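Side-chain contacts in Tv2483 (Treponema vincentii, PDB 6DET), which binds L-arginine with high selectivity as a lipoprotein of the family 3 solute-binding type, probably for uptake by an ABC transporter: residues Ile82-Lys87 and Glu107-His112; Gly60-Ile65 and Tyr219-Arg224. One frame throughout, in Å; residues are numbered along the deposited sequence.

Contact 1 belongs directly to the arginine site: Trp84 of 82-87 and Arg109 of 107-112 both hydrogen-bond the carboxylate of the bound amino acid. Contact 2 joins helix 61-73 to strand 215-223 nearby. Their centres are about 14 Å apart and their nearest atoms about 5 Å, without touching. In sequence, both segments of contact 1 fall between those of contact 2. Strand 98-104 relates the two: Phe103 touches Trp84 and Lys87, while Gly102 is bonded through N to Asp62 and through O to the ligand. The Asp62 side chain remains about 7 Å from the arginine, but Tyr219, in segment 219-224, touches the ligand.

Contact 1 of 2, residues Ile82-Lys87 and Glu107-His112; sequences IQWAQK and EERKQH. With ARG (arginine), chain B.
Arg109, extended from CG to NE, reaches Lys87 and the carboxylate of the bound arginine; Trp84, with CG anti to the backbone N, brings its indole to the same ligand, and Lys87, bent at its last torsion (chi4 -67°), turns NZ back to the carbonyl oxygen of Trp84. The Lys87 and Arg109 chains cross at about a right angle, with Lys87 CE 3.7 Å from Arg109 NH2. No direct hydrogen bond joins the segments; a water accepts from both Lys87 NZ and Arg109 NH2, and the ligand carboxylate takes bonds from both segments. Its carbon lies in the guanidinium plane of Arg109, at the edge. Arg109 NH1 gives a nearly straight bond (174°) of 2.8 Å to ligand O, while NH2 reaches ligand OXT at 3.1 Å. Trp84 NE1 donates to the same OXT at 2.9 Å, at a more bent 147°. The indole is sandwiched: ligand NH2 sits 3.3 Å above one face, offset toward the rim, and Lys87 CD lies 3.5 Å above the opposite face, over its centre. Lys87 NZ bonds Trp84 O at 3.1 Å from above the carbonyl plane, the backbone N of Lys87 approaching from the other face, and NZ also bonds Asp150 O. Arg109 is positioned by a bond from NH1 to Ser104 O and a cation-pi contact with Phe103. Arg109 faces the anionic carboxylate, while Lys87 NZ is held by two carbonyl oxygens and the shared water; together these probably offset the closeness of the two like charges. The indole meets both ends of the ligand, NE1 by a hydrogen bond to the carboxylate and one face by contact with the guanidinium, probably favourable to its positive charge, a pattern suited to recognising an amino acid.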
loop_
_atom_site.group_PDB
_atom_site.type_symbol
_atom_site.label_atom_id
_atom_site.label_comp_id
_atom_site.label_asym_id
_atom_site.label_seq_id
_atom_site.Cartn_x
_atom_site.Cartn_y
_atom_site.Cartn_z
ATOM N N ILE A 82 9.502 7.627 4.445
ATOM C CA ILE A 82 9.296 8.719 3.507
ATOM C C ILE A 82 7.970 9.412 3.772
ATOM O O ILE A 82 7.070 8.879 4.435
ATOM C CB ILE A 82 9.341 8.263 2.050
ATOM C CG1 ILE A 82 8.256 7.207 1.767
ATOM C CG2 ILE A 82 10.750 7.695 1.716
ATOM C CD1 ILE A 82 8.038 6.924 0.285
ATOM N N GLN A 83 7.874 10.627 3.235
ATOM C CA GLN A 83 6.606 11.335 3.081
ATOM C C GLN A 83 5.928 10.805 1.822
ATOM O O GLN A 83 6.499 10.883 0.730
ATOM C CB GLN A 83 6.843 12.840 2.973
ATOM C CG GLN A 83 5.587 13.663 2.822
ATOM C CD GLN A 83 4.712 13.580 4.047
ATOM O OE1 GLN A 83 3.693 12.885 4.057
ATOM N NE2 GLN A 83 5.115 14.278 5.098
ATOM N N TRP A 84 4.728 10.231 1.960
ATOM C CA TRP A 84 4.164 9.510 0.831
ATOM C C TRP A 84 4.042 10.405 -0.395
ATOM O O TRP A 84 4.218 9.939 -1.528
ATOM C CB TRP A 84 2.792 8.930 1.210
ATOM C CG TRP A 84 2.275 7.854 0.265
ATOM C CD1 TRP A 84 1.125 7.910 -0.502
ATOM C CD2 TRP A 84 2.845 6.561 0.023
ATOM N NE1 TRP A 84 0.970 6.745 -1.210
ATOM C CE2 TRP A 84 2.006 5.902 -0.908
ATOM C CE3 TRP A 84 3.982 5.900 0.491
ATOM C CZ2 TRP A 84 2.273 4.624 -1.382
ATOM C CZ3 TRP A 84 4.248 4.609 0.020
ATOM C CH2 TRP A 84 3.392 3.990 -0.910
ATOM N N ALA A 85 3.700 11.688 -0.188
ATOM C CA ALA A 85 3.474 12.601 -1.306
ATOM C C ALA A 85 4.745 12.863 -2.100
ATOM O O ALA A 85 4.662 13.302 -3.251
ATOM C CB ALA A 85 2.916 13.936 -0.798
ATOM N N GLN A 86 5.908 12.590 -1.513
ATOM C CA GLN A 86 7.212 12.813 -2.133
ATOM C C GLN A 86 7.777 11.567 -2.800
ATOM O O GLN A 86 8.924 11.601 -3.265
ATOM C CB GLN A 86 8.227 13.289 -1.077
ATOM C CG GLN A 86 7.961 14.675 -0.496
ATOM C CD GLN A 86 7.764 15.710 -1.575
ATOM O OE1 GLN A 86 8.679 15.996 -2.343
ATOM N NE2 GLN A 86 6.553 16.252 -1.668
ATOM N N LYS A 87 7.017 10.468 -2.832
ATOM C CA LYS A 87 7.602 9.177 -3.167
ATOM C C LYS A 87 8.175 9.173 -4.577
ATOM O O LYS A 87 9.232 8.582 -4.812
ATOM C CB LYS A 87 6.557 8.052 -2.975
ATOM C CG LYS A 87 5.269 8.149 -3.790
ATOM C CD LYS A 87 4.284 7.061 -3.372
ATOM C CE LYS A 87 2.947 7.283 -4.057
ATOM N NZ LYS A 87 2.306 8.554 -3.546
ATOM N N GLU A 107 -3.508 2.626 -13.618
ATOM C CA GLU A 107 -3.120 2.834 -15.007
ATOM C C GLU A 107 -2.217 4.058 -15.145
ATOM O O GLU A 107 -1.196 4.010 -15.844
ATOM C CB GLU A 107 -4.365 2.955 -15.884
ATOM C CG GLU A 107 -5.104 1.627 -16.062
ATOM C CD GLU A 107 -4.215 0.517 -16.616
ATOM O OE1 GLU A 107 -3.701 0.667 -17.739
ATOM O OE2 GLU A 107 -3.997 -0.492 -15.907
ATOM N N GLU A 108 -2.557 5.152 -14.460
ATOM C CA GLU A 108 -1.705 6.345 -14.457
ATOM C C GLU A 108 -0.290 6.015 -13.988
ATOM O O GLU A 108 0.701 6.447 -14.595
ATOM C CB GLU A 108 -2.333 7.426 -13.567
ATOM C CG GLU A 108 -1.394 8.526 -13.051
ATOM C CD GLU A 108 -1.040 9.546 -14.103
ATOM O OE1 GLU A 108 -1.483 9.395 -15.257
ATOM O OE2 GLU A 108 -0.323 10.511 -13.770
ATOM N N ARG A 109 -0.171 5.259 -12.895
ATOM C CA ARG A 109 1.149 4.973 -12.335
ATOM C C ARG A 109 2.012 4.105 -13.254
ATOM O O ARG A 109 3.251 4.158 -13.157
ATOM C CB ARG A 109 0.992 4.305 -10.981
ATOM C CG ARG A 109 0.566 5.271 -9.921
ATOM C CD ARG A 109 0.264 4.572 -8.601
ATOM N NE ARG A 109 0.007 5.556 -7.531
ATOM C CZ ARG A 109 -0.187 5.245 -6.252
ATOM N NH1 ARG A 109 -0.178 3.969 -5.867
ATOM N NH2 ARG A 109 -0.380 6.223 -5.349
ATOM N N LYS A 110 1.397 3.345 -14.166
ATOM C CA LYS A 110 2.176 2.603 -15.158
ATOM C C LYS A 110 3.014 3.521 -16.033
ATOM O O LYS A 110 4.020 3.068 -16.604
ATOM C CB LYS A 110 1.258 1.748 -16.059
ATOM C CG LYS A 110 0.642 0.569 -15.321
ATOM C CD LYS A 110 -0.310 -0.275 -16.205
ATOM C CE LYS A 110 -0.849 -1.477 -15.420
ATOM N NZ LYS A 110 -2.012 -2.175 -16.076
ATOM N N GLN A 111 2.614 4.781 -16.176
ATOM C CA GLN A 111 3.372 5.765 -16.939
ATOM C C GLN A 111 4.449 6.455 -16.114
ATOM O O GLN A 111 5.183 7.281 -16.656
ATOM C CB GLN A 111 2.446 6.844 -17.510
ATOM C CG GLN A 111 1.198 6.339 -18.191
ATOM C CD GLN A 111 1.498 5.415 -19.346
ATOM O OE1 GLN A 111 2.514 5.561 -20.025
ATOM N NE2 GLN A 111 0.613 4.451 -19.575
ATOM N N HIS A 112 4.548 6.164 -14.818
ATOM C CA HIS A 112 5.489 6.858 -13.949
ATOM C C HIS A 112 6.444 5.930 -13.240
ATOM O O HIS A 112 7.447 6.403 -12.687
ATOM C CB HIS A 112 4.746 7.660 -12.865
ATOM C CG HIS A 112 3.937 8.799 -13.388
ATOM N ND1 HIS A 112 4.254 10.113 -13.124
ATOM C CD2 HIS A 112 2.811 8.825 -14.139
ATOM C CE1 HIS A 112 3.366 10.902 -13.698
ATOM N NE2 HIS A 112 2.479 10.146 -14.319
HETATM N N ARG B . -2.455 2.026 -1.622
HETATM C CA ARG B . -2.031 3.406 -1.269
HETATM C C ARG B . -1.232 3.999 -2.425
HETATM O O ARG B . -0.719 3.221 -3.252
HETATM C CB ARG B . -1.181 3.413 0.000
HETATM C CG ARG B . -1.932 3.012 1.265
HETATM C CD ARG B . -1.052 2.942 2.510
HETATM N NE ARG B . -0.537 4.256 2.842
HETATM C CZ ARG B . 0.723 4.645 2.680
HETATM N NH1 ARG B . 1.037 5.905 2.991
HETATM N NH2 ARG B . 1.649 3.812 2.202
HETATM O OXT ARG B . -1.089 5.226 -2.511
HETATM O O HOH W 1 0.661 8.792 -6.102
#

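Contact 2 of 2, residues Gly60-Ile65 and Tyr219-Arg224; sequences GYDIDI and YTFAFR
Asp62 OD1 meets the edge of the Phe221 ring, in its plane, 4.0 Å from Phe221 CE1, and the carboxylate is turned 85° against that ring. On the other side of the ring's para carbon, Ile65 CG2 comes obliquely to within 4.3 Å of Phe221 CE2, an apolar contact. Phe221 CG stands anti to the carbonyl carbon (chi1 -55°), which extends the ring from strand 215-223 toward two residues one helical turn apart. Their helix, 61-73, is the connection between the adjacent parallel strands 37-42 and 76-81, a beta-alpha-beta crossover, and Phe221 rises to it from the same sheet. Gly60 occupies the N-cap position, and its O accepts from Asp64 N at 2.8 Å in the first turn. Both oxygens of the buried Asp62 carboxylate have polar partners beyond the ring: OD1 bonds Tyr119 OH, and OD2 accepts from Gly102 N, whose residue bonds the ligand arginine through its O. Farther out, Ile65 also packs against Leu238 of helix 228-243, and Phe221 touches Cys116.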
loop_
_atom_site.group_PDB
_atom_site.type_symbol
_atom_site.label_atom_id
_atom_site.label_comp_id
_atom_site.label_asym_id
_atom_site.label_seq_id
_atom_site.Cartn_x
_atom_site.Cartn_y
_atom_site.Cartn_z
ATOM N N GLY A 60 6.393 -5.742 9.672
ATOM C CA GLY A 60 5.194 -5.944 8.902
ATOM C C GLY A 60 5.432 -6.881 7.743
ATOM O O GLY A 60 6.546 -7.376 7.536
ATOM N N TYR A 61 4.355 -7.128 7.003
ATOM C CA TYR A 61 4.389 -8.061 5.882
ATOM C C TYR A 61 5.413 -7.628 4.845
ATOM O O TYR A 61 6.208 -8.444 4.368
ATOM C CB TYR A 61 3.006 -8.141 5.264
ATOM C CG TYR A 61 2.830 -9.165 4.175
ATOM C CD1 TYR A 61 3.054 -10.523 4.413
ATOM C CD2 TYR A 61 2.375 -8.783 2.919
ATOM C CE1 TYR A 61 2.845 -11.483 3.404
ATOM C CE2 TYR A 61 2.154 -9.729 1.921
ATOM C CZ TYR A 61 2.392 -11.077 2.179
ATOM O OH TYR A 61 2.182 -12.045 1.228
ATOM N N ASP A 62 5.371 -6.348 4.443
ATOM C CA ASP A 62 6.300 -5.848 3.428
ATOM C C ASP A 62 7.721 -5.897 3.947
ATOM O O ASP A 62 8.658 -6.153 3.192
ATOM C CB ASP A 62 5.972 -4.410 3.027
ATOM C CG ASP A 62 4.737 -4.270 2.174
ATOM O OD1 ASP A 62 4.107 -5.288 1.799
ATOM O OD2 ASP A 62 4.403 -3.109 1.845
ATOM N N ILE A 63 7.893 -5.661 5.245
ATOM C CA ILE A 63 9.220 -5.662 5.839
ATOM C C ILE A 63 9.784 -7.071 5.859
ATOM O O ILE A 63 10.966 -7.290 5.567
ATOM C CB ILE A 63 9.141 -5.069 7.264
ATOM C CG1 ILE A 63 8.356 -3.747 7.275
ATOM C CG2 ILE A 63 10.510 -4.902 7.846
ATOM C CD1 ILE A 63 8.911 -2.662 6.401
ATOM N N ASP A 64 8.952 -8.059 6.210
ATOM C CA ASP A 64 9.446 -9.427 6.233
ATOM C C ASP A 64 9.853 -9.867 4.829
ATOM O O ASP A 64 10.894 -10.511 4.642
ATOM C CB ASP A 64 8.379 -10.360 6.800
ATOM C CG ASP A 64 8.298 -10.314 8.322
ATOM O OD1 ASP A 64 9.187 -9.736 8.963
ATOM O OD2 ASP A 64 7.342 -10.887 8.864
ATOM N N ILE A 65 9.060 -9.484 3.824
ATOM C CA ILE A 65 9.380 -9.837 2.437
ATOM C C ILE A 65 10.740 -9.260 2.044
ATOM O O ILE A 65 11.623 -9.973 1.541
ATOM C CB ILE A 65 8.266 -9.364 1.479
ATOM C CG1 ILE A 65 6.968 -10.156 1.696
ATOM C CG2 ILE A 65 8.707 -9.531 0.023
ATOM C CD1 ILE A 65 5.741 -9.614 0.977
ATOM N N TYR A 219 -1.681 -4.649 -5.268
ATOM C CA TYR A 219 -0.516 -4.022 -4.668
ATOM C C TYR A 219 0.721 -4.517 -5.409
ATOM O O TYR A 219 0.768 -5.666 -5.858
ATOM C CB TYR A 219 -0.369 -4.405 -3.201
ATOM C CG TYR A 219 -1.253 -3.659 -2.188
ATOM C CD1 TYR A 219 -1.948 -2.519 -2.531
ATOM C CD2 TYR A 219 -1.281 -4.093 -0.885
ATOM C CE1 TYR A 219 -2.699 -1.804 -1.533
ATOM C CE2 TYR A 219 -2.013 -3.428 0.099
ATOM C CZ TYR A 219 -2.711 -2.292 -0.241
ATOM O OH TYR A 219 -3.380 -1.609 0.760
ATOM N N THR A 220 1.729 -3.660 -5.468
ATOM C CA THR A 220 3.005 -3.968 -6.104
ATOM C C THR A 220 4.117 -3.309 -5.299
ATOM O O THR A 220 3.877 -2.668 -4.256
ATOM C CB THR A 220 2.995 -3.497 -7.570
ATOM O OG1 THR A 220 4.203 -3.886 -8.247
ATOM C CG2 THR A 220 2.855 -2.000 -7.660
ATOM N N PHE A 221 5.354 -3.463 -5.783
ATOM C CA PHE A 221 6.486 -2.674 -5.327
ATOM C C PHE A 221 6.959 -1.855 -6.522
ATOM O O PHE A 221 7.111 -2.404 -7.623
ATOM C CB PHE A 221 7.602 -3.554 -4.788
ATOM C CG PHE A 221 7.174 -4.481 -3.715
ATOM C CD1 PHE A 221 6.467 -4.006 -2.597
ATOM C CD2 PHE A 221 7.445 -5.831 -3.804
ATOM C CE1 PHE A 221 6.070 -4.897 -1.626
ATOM C CE2 PHE A 221 7.044 -6.703 -2.821
ATOM C CZ PHE A 221 6.358 -6.231 -1.736
ATOM N N ALA A 222 7.120 -0.545 -6.325
ATOM C CA ALA A 222 7.366 0.407 -7.414
ATOM C C ALA A 222 8.853 0.755 -7.517
ATOM O O ALA A 222 9.499 1.050 -6.504
ATOM C CB ALA A 222 6.563 1.693 -7.195
ATOM N N PHE A 223 9.361 0.785 -8.753
ATOM C CA PHE A 223 10.768 1.031 -9.053
ATOM C C PHE A 223 10.870 2.127 -10.098
ATOM O O PHE A 223 9.889 2.476 -10.759
ATOM C CB PHE A 223 11.454 -0.241 -9.578
ATOM C CG PHE A 223 11.581 -1.310 -8.551
ATOM C CD1 PHE A 223 10.476 -2.078 -8.213
ATOM C CD2 PHE A 223 12.781 -1.547 -7.913
ATOM C CE1 PHE A 223 10.568 -3.052 -7.270
ATOM C CE2 PHE A 223 12.867 -2.530 -6.944
ATOM C CZ PHE A 223 11.725 -3.270 -6.621
ATOM N N ARG A 224 12.090 2.643 -10.289
ATOM C CA ARG A 224 12.299 3.614 -11.346
ATOM C C ARG A 224 12.020 2.961 -12.690
ATOM O O ARG A 224 12.273 1.774 -12.882
ATOM C CB ARG A 224 13.746 4.127 -11.337
ATOM C CG ARG A 224 14.049 5.137 -10.230
ATOM C CD ARG A 224 15.558 5.510 -10.180
ATOM N NE ARG A 224 16.321 4.403 -9.629
ATOM C CZ ARG A 224 16.602 4.234 -8.344
ATOM N NH1 ARG A 224 16.207 5.124 -7.440
ATOM N NH2 ARG A 224 17.284 3.159 -7.961
#